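Local structure of lysozyme (Asticcacaulis excentricus, 6H9D) at residues A[15-20]-A[84-89]; A[31-34]-A[38-41]; A[66-71]-A[94-99]. The protein is the muramidase domain of SpmX, a phage-lysozyme relative co-opted for bacterial cell morphogenesis, probably with its original peptidoglycan-cleaving activity weakened. All coordinates share one frame; numbering follows the deposited sequence.

Contact 1 (A[15-20]-A[84-89]); sequences KSFEGL and LVSFCF
In this phage-lysozyme fold, the corner that leads out of helix 8-16 toward the small lobe turns Phe17 and Glu18 toward Ser86 and Phe89 of helix 78-91, one turn apart on that helix. The contact is light: two side-chain pairs meet and bury about 90 Å² in all. The first pair has Ser86 OG arriving at the edge of the Phe17 ring, near its plane, 3.8 Å from Phe17 CE2. This hydroxyl has stronger partners elsewhere, Glu142 and Arg138 of helix 133-146, which fix it in a buried place where it merely rests against the ring; Phe17 touches Arg138 too, which places it against the same helix. Over one face of the Phe17 ring, near its centre, sits Ser16 OG, 3.8 Å above the plane.

Glu18 lies in a Phe-Glu-Gly sequence and probably corresponds to the glutamate that is catalytic in T4-type lysozymes. Its backbone N still bonds to Lys15 O (2.9 Å), keeping the corner tight, while the side chain folds at chi2 (-79°) and swings its carboxylate round toward helix 78-91. There OE2 comes to 4.0 Å from Phe89 CE2, with carboxylate and ring planes turned 56° against each other, so the approach is oblique and by contact alone. The same oxygen is hydrogen-bonded to a bound glycerol, probably from the crystallisation liquor, though such molecules often mark pockets. Phe89 reaches the spot because its CG stands anti to the backbone N (chi1 -175°), which throws the ring off the helix toward the corner.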
# COMPACT_ATOMS: atom_id res chain seq x y z
N LYS A 15 3.45 -5.99 -4.48
CA LYS A 15 2.95 -7.17 -5.16
C LYS A 15 3.13 -8.41 -4.26
O LYS A 15 2.37 -9.36 -4.37
CB LYS A 15 3.71 -7.29 -6.47
CG LYS A 15 3.22 -8.31 -7.46
CD LYS A 15 4.16 -8.42 -8.65
CE LYS A 15 4.28 -7.11 -9.39
NZ LYS A 15 5.11 -7.24 -10.61
N SER A 16 4.15 -8.41 -3.41
CA SER A 16 4.52 -9.57 -2.62
C SER A 16 3.43 -9.86 -1.59
O SER A 16 3.34 -10.98 -1.12
CB SER A 16 5.88 -9.38 -1.95
OG SER A 16 5.80 -8.42 -0.92
N PHE A 17 2.59 -8.87 -1.27
CA PHE A 17 1.52 -9.04 -0.32
C PHE A 17 0.22 -9.45 -1.02
O PHE A 17 -0.79 -9.66 -0.36
CB PHE A 17 1.32 -7.77 0.52
CG PHE A 17 2.56 -7.26 1.19
CD1 PHE A 17 3.27 -8.07 2.06
CD2 PHE A 17 3.04 -5.97 0.96
CE1 PHE A 17 4.44 -7.62 2.64
CE2 PHE A 17 4.18 -5.52 1.58
CZ PHE A 17 4.89 -6.35 2.42
N GLU A 18 0.26 -9.47 -2.34
CA GLU A 18 -0.93 -9.74 -3.17
C GLU A 18 -0.80 -11.08 -3.89
O GLU A 18 0.31 -11.51 -4.15
CB GLU A 18 -1.04 -8.66 -4.25
CG GLU A 18 -1.06 -7.25 -3.71
CD GLU A 18 -2.41 -6.88 -3.16
OE1 GLU A 18 -3.37 -7.53 -3.54
OE2 GLU A 18 -2.48 -5.98 -2.33
N GLY A 19 -1.94 -11.69 -4.18
CA GLY A 19 -1.99 -12.94 -4.95
C GLY A 19 -2.43 -12.64 -6.35
O GLY A 19 -3.42 -11.96 -6.49
N LEU A 20 -1.71 -13.13 -7.35
CA LEU A 20 -2.08 -12.86 -8.76
C LEU A 20 -3.33 -13.66 -9.18
O LEU A 20 -3.32 -14.86 -9.04
CB LEU A 20 -0.90 -13.20 -9.67
CG LEU A 20 -1.26 -13.26 -11.15
CD1 LEU A 20 -1.68 -11.91 -11.66
CD2 LEU A 20 -0.11 -13.80 -11.98
N LEU A 84 6.22 4.12 2.32
CA LEU A 84 5.01 4.90 2.63
C LEU A 84 3.90 4.64 1.60
O LEU A 84 2.74 4.59 1.96
CB LEU A 84 5.33 6.39 2.73
CG LEU A 84 6.10 6.81 3.99
CD1 LEU A 84 6.41 8.29 3.95
CD2 LEU A 84 5.35 6.46 5.26
N VAL A 85 4.26 4.46 0.32
CA VAL A 85 3.27 4.14 -0.71
C VAL A 85 2.62 2.78 -0.42
O VAL A 85 1.41 2.63 -0.51
CB VAL A 85 3.89 4.18 -2.11
CG1 VAL A 85 2.94 3.59 -3.14
CG2 VAL A 85 4.27 5.59 -2.51
N SER A 86 3.44 1.80 -0.01
CA SER A 86 2.96 0.48 0.31
C SER A 86 1.99 0.58 1.48
O SER A 86 0.88 0.01 1.46
CB SER A 86 4.11 -0.47 0.63
OG SER A 86 3.61 -1.76 0.99
N PHE A 87 2.38 1.38 2.47
CA PHE A 87 1.65 1.52 3.71
C PHE A 87 0.31 2.24 3.43
O PHE A 87 -0.75 1.76 3.78
CB PHE A 87 2.50 2.29 4.72
CG PHE A 87 1.79 2.57 6.03
CD1 PHE A 87 1.57 1.56 6.94
CD2 PHE A 87 1.35 3.85 6.32
CE1 PHE A 87 0.91 1.82 8.13
CE2 PHE A 87 0.70 4.11 7.52
CZ PHE A 87 0.48 3.10 8.42
N CYS A 88 0.40 3.35 2.70
CA CYS A 88 -0.75 4.16 2.32
C CYS A 88 -1.71 3.36 1.43
O CYS A 88 -2.91 3.44 1.63
CB CYS A 88 -0.31 5.45 1.65
SG CYS A 88 -1.75 6.49 1.27
N PHE A 89 -1.18 2.55 0.50
CA PHE A 89 -1.99 1.66 -0.32
C PHE A 89 -2.79 0.70 0.56
O PHE A 89 -3.97 0.41 0.31
CB PHE A 89 -1.11 0.88 -1.31
CG PHE A 89 -1.85 0.02 -2.30
CD1 PHE A 89 -2.83 0.55 -3.12
CD2 PHE A 89 -1.56 -1.33 -2.42
CE1 PHE A 89 -3.50 -0.24 -4.04
CE2 PHE A 89 -2.24 -2.13 -3.33
CZ PHE A 89 -3.19 -1.58 -4.16

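Contact 2 (A[31-34]-A[38-41]); sequences RWMI and HTFS
Ile34 and His38 grip each other through two backbone bonds, and this is the tight part of the contact. Ile34 N donates to His38 O at 2.9 Å, with the donor in the carbonyl plane, and His38 N returns a bond to Ile34 O at 2.8 Å. Just beyond, the CA of Met33 points its hydrogen at His38 O (3.2 Å), so that one carbonyl receives both an N-H and a weaker C-H. A similar CA-H...O contact runs from Thr39 CA to Trp32 O, 3.4 Å apart. The side chains add little here: the Ile34 CG2 methyl lies at the edge of the His38 imidazole.

These bonds form a single antiparallel bridge that closes a tight turn at the end of strand 32-35. Met33 bonds by its backbone to Ser25 on the neighbouring strand 24-26, so the strand is held along both edges within the small lobe. His38 is braced too: ND1 bonds Asp60 of helix 50-71, and NE2 meets both Ser41 N and Ser41 OG, the backbone N lying 38° out of the ring plane.

Toward Arg31 the packing becomes looser and opens to solvent. Thr39 CG2 lies over one face of the exposed guanidinium, whose NH1 is 3.7 Å from Thr39 CB, while Arg31 NE is held by Asp29. Met33 runs alongside Thr39, but the touch of its CE on Thr39 CG2 holds for one of two modelled conformers and is therefore uncertain.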
# COMPACT_ATOMS: atom_id res chain seq x y z
N ARG A 31 -19.16 -6.18 -9.49
CA ARG A 31 -17.95 -5.74 -10.19
C ARG A 31 -17.01 -6.94 -10.36
O ARG A 31 -17.17 -7.97 -9.70
CB ARG A 31 -17.21 -4.66 -9.40
CG ARG A 31 -17.96 -3.33 -9.30
CD ARG A 31 -17.15 -2.30 -8.53
NE ARG A 31 -16.71 -2.79 -7.22
CZ ARG A 31 -15.58 -2.46 -6.61
NH1 ARG A 31 -14.69 -1.66 -7.19
NH2 ARG A 31 -15.33 -2.94 -5.40
N TRP A 32 -16.01 -6.77 -11.23
CA TRP A 32 -15.02 -7.80 -11.50
C TRP A 32 -13.66 -7.37 -10.96
O TRP A 32 -13.34 -6.18 -10.89
CB TRP A 32 -15.00 -8.11 -12.99
CG TRP A 32 -16.29 -8.72 -13.43
CD1 TRP A 32 -17.46 -8.06 -13.72
CD2 TRP A 32 -16.59 -10.12 -13.57
NE1 TRP A 32 -18.45 -8.96 -14.02
CE2 TRP A 32 -17.94 -10.23 -13.96
CE3 TRP A 32 -15.84 -11.29 -13.40
CZ2 TRP A 32 -18.55 -11.46 -14.18
CZ3 TRP A 32 -16.44 -12.51 -13.64
CH2 TRP A 32 -17.78 -12.59 -14.01
N MET A 33 -12.87 -8.37 -10.54
CA MET A 33 -11.54 -8.17 -10.00
C MET A 33 -10.55 -9.03 -10.80
O MET A 33 -10.89 -10.12 -11.22
CB MET A 33 -11.49 -8.55 -8.52
CG MET A 33 -10.27 -8.01 -7.77
SD MET A 33 -10.32 -8.14 -5.93
CE MET A 33 -11.21 -6.66 -5.45
N ILE A 34 -9.34 -8.52 -11.00
CA ILE A 34 -8.32 -9.25 -11.73
C ILE A 34 -6.94 -8.78 -11.26
O ILE A 34 -6.80 -7.73 -10.62
CB ILE A 34 -8.52 -9.06 -13.25
CG1 ILE A 34 -7.86 -10.19 -14.04
CG2 ILE A 34 -8.03 -7.68 -13.71
CD1 ILE A 34 -8.26 -10.23 -15.52
N HIS A 38 -7.18 -5.58 -8.88
CA HIS A 38 -7.59 -4.47 -9.78
C HIS A 38 -9.08 -4.57 -10.12
O HIS A 38 -9.52 -5.67 -10.38
CB HIS A 38 -6.71 -4.43 -11.03
CG HIS A 38 -7.15 -3.38 -11.99
ND1 HIS A 38 -6.80 -2.08 -11.86
CD2 HIS A 38 -7.96 -3.43 -13.05
CE1 HIS A 38 -7.34 -1.39 -12.82
NE2 HIS A 38 -8.04 -2.18 -13.54
N THR A 39 -9.78 -3.45 -10.16
CA THR A 39 -11.23 -3.49 -10.46
C THR A 39 -11.67 -2.45 -11.50
O THR A 39 -12.53 -2.77 -12.26
CB THR A 39 -12.05 -3.23 -9.20
OG1 THR A 39 -11.67 -1.97 -8.67
CG2 THR A 39 -11.89 -4.31 -8.15
N PHE A 40 -11.08 -1.27 -11.50
CA PHE A 40 -11.61 -0.15 -12.33
C PHE A 40 -11.80 -0.51 -13.81
O PHE A 40 -12.78 -0.07 -14.35
CB PHE A 40 -10.94 1.18 -11.99
CG PHE A 40 -9.61 1.46 -12.64
CD1 PHE A 40 -9.52 1.68 -13.99
CD2 PHE A 40 -8.47 1.55 -11.88
CE1 PHE A 40 -8.30 1.98 -14.57
CE2 PHE A 40 -7.25 1.84 -12.47
CZ PHE A 40 -7.17 2.05 -13.82
N SER A 41 -10.89 -1.27 -14.42
CA SER A 41 -11.05 -1.67 -15.84
C SER A 41 -11.22 -3.19 -15.96
O SER A 41 -11.16 -3.69 -17.07
CB SER A 41 -9.92 -1.17 -16.68
OG SER A 41 -8.73 -1.86 -16.39

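Contact 3 (A[66-71]-A[94-99]); sequences EAVNNL and EAFGQS
The last turn of helix 50-71 comes close to the short helix 93-97, with the CA atoms of Leu71 and Gly97 6.7 Å apart, while those of Val68 and Phe96 are 8.7 Å apart. Leu71 uses one methyl for two partners: its CD1 lies 3.8 Å from Phe96 CD2 and equally far from Gly97 CA. The Leu71 and Phe96 side chains run antiparallel past one another. Val68 instead lies roughly perpendicular to Phe96, its CG2 methyl 4.1 Å from Phe96 CE2. With CG anti to its backbone N (chi1 -180°), Phe96 extends its ring toward helix 50-71, and Leu102 touches both Leu71 and Phe96 from helix 100-106.

The polar work is done at the helix end. Phe96 O accepts from Ser99 N and, on a lone pair, from Ser99 OG (2.7 Å); Ser99 is the N-cap of helix 100-106, its OG bonding Leu102 N. The interface between the segments thus rests on apolar burial and van der Waals touch among Val68, Leu71, Phe96 and Gly97, whereas the Ser99 bonds to Phe96 O tie the end of helix 93-97 to the start of helix 100-106.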
# COMPACT_ATOMS: atom_id res chain seq x y z
N GLU A 66 0.44 10.00 -5.72
CA GLU A 66 0.01 11.40 -5.64
C GLU A 66 -0.24 11.82 -4.19
O GLU A 66 0.24 12.86 -3.77
CB GLU A 66 -1.25 11.60 -6.48
CG GLU A 66 -0.93 11.59 -7.97
CD GLU A 66 0.10 12.64 -8.33
OE1 GLU A 66 -0.17 13.84 -8.09
OE2 GLU A 66 1.20 12.26 -8.81
N ALA A 67 -0.99 10.99 -3.44
CA ALA A 67 -1.35 11.27 -2.07
C ALA A 67 -0.09 11.42 -1.20
O ALA A 67 -0.02 12.33 -0.38
CB ALA A 67 -2.24 10.20 -1.53
N VAL A 68 0.89 10.52 -1.35
CA VAL A 68 2.03 10.52 -0.44
C VAL A 68 2.87 11.77 -0.72
O VAL A 68 3.27 12.47 0.20
CB VAL A 68 2.87 9.22 -0.54
CG1 VAL A 68 4.14 9.34 0.27
CG2 VAL A 68 2.06 8.01 -0.07
N ASN A 69 3.02 12.07 -1.99
CA ASN A 69 3.72 13.28 -2.46
C ASN A 69 3.02 14.52 -1.90
O ASN A 69 3.70 15.40 -1.42
CB ASN A 69 3.70 13.34 -3.98
CG ASN A 69 4.90 12.67 -4.58
OD1 ASN A 69 6.02 13.04 -4.28
ND2 ASN A 69 4.68 11.71 -5.44
N ASN A 70 1.70 14.52 -1.91
CA ASN A 70 0.95 15.72 -1.48
C ASN A 70 0.86 15.82 0.04
O ASN A 70 0.82 16.94 0.52
CB ASN A 70 -0.46 15.74 -2.07
CG ASN A 70 -0.49 15.80 -3.57
OD1 ASN A 70 0.50 16.09 -4.22
ND2 ASN A 70 -1.64 15.51 -4.14
N LEU A 71 0.87 14.69 0.75
CA LEU A 71 0.66 14.71 2.21
C LEU A 71 1.97 14.84 2.97
O LEU A 71 1.93 15.32 4.10
CB LEU A 71 -0.09 13.44 2.60
CG LEU A 71 -1.54 13.41 2.16
CD1 LEU A 71 -2.18 12.12 2.60
CD2 LEU A 71 -2.28 14.60 2.71
N GLU A 94 -7.29 8.03 3.10
CA GLU A 94 -8.00 8.76 4.14
C GLU A 94 -7.33 8.50 5.49
O GLU A 94 -6.98 9.41 6.23
CB GLU A 94 -9.48 8.35 4.18
CG GLU A 94 -10.24 9.03 5.32
CD GLU A 94 -11.72 8.70 5.38
OE1 GLU A 94 -12.29 8.33 4.34
OE2 GLU A 94 -12.30 8.83 6.47
N ALA A 95 -7.20 7.22 5.84
CA ALA A 95 -6.59 6.84 7.12
C ALA A 95 -5.14 7.36 7.18
O ALA A 95 -4.65 7.79 8.24
CB ALA A 95 -6.67 5.35 7.27
N PHE A 96 -4.44 7.31 6.04
CA PHE A 96 -3.03 7.74 6.01
C PHE A 96 -2.95 9.22 6.35
O PHE A 96 -2.14 9.63 7.17
CB PHE A 96 -2.39 7.49 4.65
CG PHE A 96 -0.95 7.90 4.56
CD1 PHE A 96 0.02 7.27 5.33
CD2 PHE A 96 -0.55 8.90 3.70
CE1 PHE A 96 1.34 7.66 5.26
CE2 PHE A 96 0.78 9.28 3.62
CZ PHE A 96 1.72 8.66 4.41
N GLY A 97 -3.80 10.02 5.70
CA GLY A 97 -3.92 11.46 5.95
C GLY A 97 -4.04 11.81 7.43
O GLY A 97 -3.54 12.83 7.86
N GLN A 98 -4.71 10.95 8.21
CA GLN A 98 -5.02 11.25 9.60
C GLN A 98 -4.06 10.51 10.55
O GLN A 98 -4.27 10.58 11.75
CB GLN A 98 -6.45 10.81 9.94
CG GLN A 98 -7.52 11.51 9.11
CD GLN A 98 -7.30 13.00 9.01
OE1 GLN A 98 -7.21 13.57 7.92
NE2 GLN A 98 -7.18 13.65 10.16
N SER A 99 -3.04 9.81 10.02
CA SER A 99 -2.30 8.81 10.81
C SER A 99 -1.17 9.45 11.64
O SER A 99 -0.57 10.46 11.25
CB SER A 99 -1.72 7.72 9.92
OG SER A 99 -0.72 8.25 9.05

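In the fold
From the N terminus, helix 8-16 leads into the corner at 15-20, and contact 1 closes the longest loop by joining it to helix 78-91. Within that loop lies contact 2, a local turn at 31-41 in the small lobe, complete before the chain enters helix 50-71. That helix carries the first half of contact 3, whose second half follows helix 78-91, so contacts 1 and 3 cross along the chain. They also meet in space: Cys88 SG packs 3.6 Å from Phe96 CB, and Cys88 and Leu84 both touch Val68. Contact 2 stands apart, its centre about 24 Å from that of contact 3, with helix 50-71 running from the small lobe to the helical core.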